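Local coordinates for protein transcriptional regulator, MarR/EmrR family (Clostridium acetobutylicum, PDB 3JW4) that probably binds DNA as a transcriptional regulator of the MarR family, at residues Y86-I91 against Y102-G107. Residues are numbered along the deposited sequence; the frame is centred on the assembly and turned at random.
Sequences YIERRI and YVLPKG
Glu88 and Tyr102 form the hydrogen-bonded pair of two antiparallel strands: Glu88 N donates to Tyr102 O and Tyr102 N to Glu88 O, each bond 2.9 Å long. Just beyond the non-hydrogen-bonded pair Ile87–Val103, Leu104 N bonds Tyr86 O where the strand gives way to helix 105-126, with Leu104 at the N-cap position. Tyr86 O also receives a CA-H...O contact from Gly107, where the lack of a side chain permits this close approach.

Polar and cationic contacts occupy the face bearing Glu88, Arg90 and Tyr102. The Arg90 guanidinium lies flat over one face of the Tyr102 ring, planes 8° apart and CZ 3.8 Å from the ring centroid, a cation-pi stack. The extended Arg90 chain carries CD and NE across the CD1 side of the ring. Through its N-H, Arg90 NE makes a 2.6 Å salt bridge to Glu88 OE2, met on the anti side and 32° out of the carboxylate plane; the bond is bent (149° at H) but helps fix the stacked group's rotation. One water joins Glu88 OE2, Arg90 NH2 and Val103 O.

Apolar contacts complete the join. Leu104 CD2 packs 3.8 Å from Glu88 CG and also reaches the carboxylate carbon, crossing the glutamate chain at roughly a right angle. The methylenes of Lys106 cross the Tyr86 ring obliquely, CG and CE each within 3.7 Å of Tyr86 CE1, while NZ bonds Lys84 O. On the other face, Ile87 and Val103, buried, branched and apolar as the helix-facing side needs, meet helices 74-83 and 41-53 respectively. This two-stranded hairpin is the wing of the winged helix-turn-helix fold characteristic of MarR regulators.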
loop_
_atom_site.group_PDB
_atom_site.type_symbol
_atom_site.label_atom_id
_atom_site.label_comp_id
_atom_site.label_asym_id
_atom_site.label_seq_id
_atom_site.Cartn_x
_atom_site.Cartn_y
_atom_site.Cartn_z
ATOM N N TYR B 86 9.749 24.877 7.356
ATOM C CA TYR B 86 9.257 23.889 8.323
ATOM C C TYR B 86 10.383 23.205 9.085
ATOM O O TYR B 86 10.170 22.741 10.181
ATOM C CB TYR B 86 8.428 22.808 7.642
ATOM C CG TYR B 86 7.156 23.274 6.962
ATOM C CD1 TYR B 86 6.257 24.090 7.605
ATOM C CD2 TYR B 86 6.826 22.817 5.693
ATOM C CE1 TYR B 86 5.056 24.491 6.975
ATOM C CE2 TYR B 86 5.616 23.193 5.051
ATOM C CZ TYR B 86 4.753 24.030 5.698
ATOM O OH TYR B 86 3.587 24.384 5.107
ATOM N N ILE B 87 11.549 23.080 8.469
ATOM C CA ILE B 87 12.705 22.449 9.092
ATOM C C ILE B 87 13.935 23.277 8.791
ATOM O O ILE B 87 13.926 24.093 7.854
ATOM C CB ILE B 87 12.933 21.011 8.607
ATOM C CG1 ILE B 87 13.294 20.968 7.118
ATOM C CG2 ILE B 87 11.676 20.084 8.886
ATOM C CD1 ILE B 87 13.697 19.580 6.608
ATOM N N GLU B 88 14.976 23.081 9.593
ATOM C CA GLU B 88 16.274 23.729 9.397
ATOM C C GLU B 88 17.368 22.712 9.697
ATOM O O GLU B 88 17.123 21.684 10.332
ATOM C CB GLU B 88 16.459 24.940 10.309
ATOM C CG GLU B 88 16.399 24.599 11.779
ATOM C CD GLU B 88 16.860 25.712 12.734
ATOM O OE1 GLU B 88 17.194 26.834 12.276
ATOM O OE2 GLU B 88 16.883 25.433 13.963
ATOM N N ARG B 89 18.561 23.024 9.241
ATOM C CA ARG B 89 19.731 22.223 9.509
ATOM C C ARG B 89 20.623 23.065 10.380
ATOM O O ARG B 89 20.950 24.175 10.025
ATOM C CB ARG B 89 20.420 21.846 8.213
ATOM C CG ARG B 89 19.545 20.937 7.328
ATOM C CD ARG B 89 20.014 20.950 5.866
ATOM N NE ARG B 89 19.764 19.655 5.219
ATOM C CZ ARG B 89 18.966 19.435 4.168
ATOM N NH1 ARG B 89 18.292 20.419 3.580
ATOM N NH2 ARG B 89 18.846 18.198 3.686
ATOM N N ARG B 90 20.965 22.550 11.548
ATOM C CA ARG B 90 21.779 23.269 12.512
ATOM C C ARG B 90 23.125 22.605 12.643
ATOM O O ARG B 90 23.207 21.378 12.745
ATOM C CB ARG B 90 21.138 23.243 13.896
ATOM C CG ARG B 90 19.826 23.981 14.042
ATOM C CD ARG B 90 19.473 24.033 15.529
ATOM N NE ARG B 90 18.034 24.056 15.805
ATOM C CZ ARG B 90 17.509 23.755 16.998
ATOM N NH1 ARG B 90 18.295 23.399 18.014
ATOM N NH2 ARG B 90 16.199 23.808 17.197
ATOM N N ILE B 91 24.173 23.423 12.656
ATOM C CA ILE B 91 25.490 22.974 13.103
ATOM C C ILE B 91 25.410 22.656 14.595
ATOM O O ILE B 91 25.082 23.525 15.395
ATOM C CB ILE B 91 26.613 24.016 12.819
ATOM C CG1 ILE B 91 26.241 25.424 13.322
ATOM C CG2 ILE B 91 26.922 24.073 11.325
ATOM C CD1 ILE B 91 27.069 26.536 12.692
ATOM N N TYR B 102 16.326 19.814 12.398
ATOM C CA TYR B 102 15.332 20.134 13.412
ATOM C C TYR B 102 14.078 20.705 12.781
ATOM O O TYR B 102 14.138 21.276 11.724
ATOM C CB TYR B 102 15.882 21.155 14.391
ATOM C CG TYR B 102 17.019 20.634 15.217
ATOM C CD1 TYR B 102 18.316 20.668 14.727
ATOM C CD2 TYR B 102 16.806 20.107 16.475
ATOM C CE1 TYR B 102 19.377 20.202 15.485
ATOM C CE2 TYR B 102 17.875 19.612 17.238
ATOM C CZ TYR B 102 19.150 19.674 16.723
ATOM O OH TYR B 102 20.229 19.219 17.435
ATOM N N VAL B 103 12.946 20.525 13.438
ATOM C CA VAL B 103 11.720 21.168 13.031
ATOM C C VAL B 103 11.732 22.620 13.534
ATOM O O VAL B 103 12.228 22.947 14.599
ATOM C CB VAL B 103 10.518 20.363 13.530
ATOM C CG1 VAL B 103 9.257 20.961 13.114
ATOM C CG2 VAL B 103 10.590 18.940 12.896
ATOM N N LEU B 104 11.277 23.527 12.704
ATOM C CA LEU B 104 11.095 24.903 13.175
ATOM C C LEU B 104 9.673 25.031 13.764
ATOM O O LEU B 104 8.851 24.171 13.507
ATOM C CB LEU B 104 11.291 25.832 11.981
ATOM C CG LEU B 104 12.725 26.043 11.524
ATOM C CD1 LEU B 104 12.782 26.697 10.097
ATOM C CD2 LEU B 104 13.468 26.902 12.544
ATOM N N PRO B 105 9.350 26.132 14.493
ATOM C CA PRO B 105 7.980 26.241 15.020
ATOM C C PRO B 105 6.829 26.115 14.006
ATOM O O PRO B 105 5.820 25.429 14.283
ATOM C CB PRO B 105 7.973 27.608 15.714
ATOM C CG PRO B 105 9.411 27.760 16.200
ATOM C CD PRO B 105 10.269 27.066 15.162
ATOM N N LYS B 106 6.968 26.706 12.837
ATOM C CA LYS B 106 5.963 26.505 11.801
ATOM C C LYS B 106 5.778 24.997 11.461
ATOM O O LYS B 106 4.676 24.511 11.185
ATOM C CB LYS B 106 6.388 27.273 10.558
ATOM C CG LYS B 106 5.426 27.242 9.370
ATOM C CD LYS B 106 6.053 28.057 8.217
ATOM C CE LYS B 106 5.225 28.086 7.009
ATOM N NZ LYS B 106 5.854 28.955 5.985
ATOM N N GLY B 107 6.866 24.268 11.501
ATOM C CA GLY B 107 6.837 22.820 11.224
ATOM C C GLY B 107 6.235 22.032 12.387
ATOM O O GLY B 107 5.487 21.078 12.154
HETATM O O HOH W 1 14.486 24.457 15.339
HETATM O O HOH W 2 20.757 22.181 18.773
#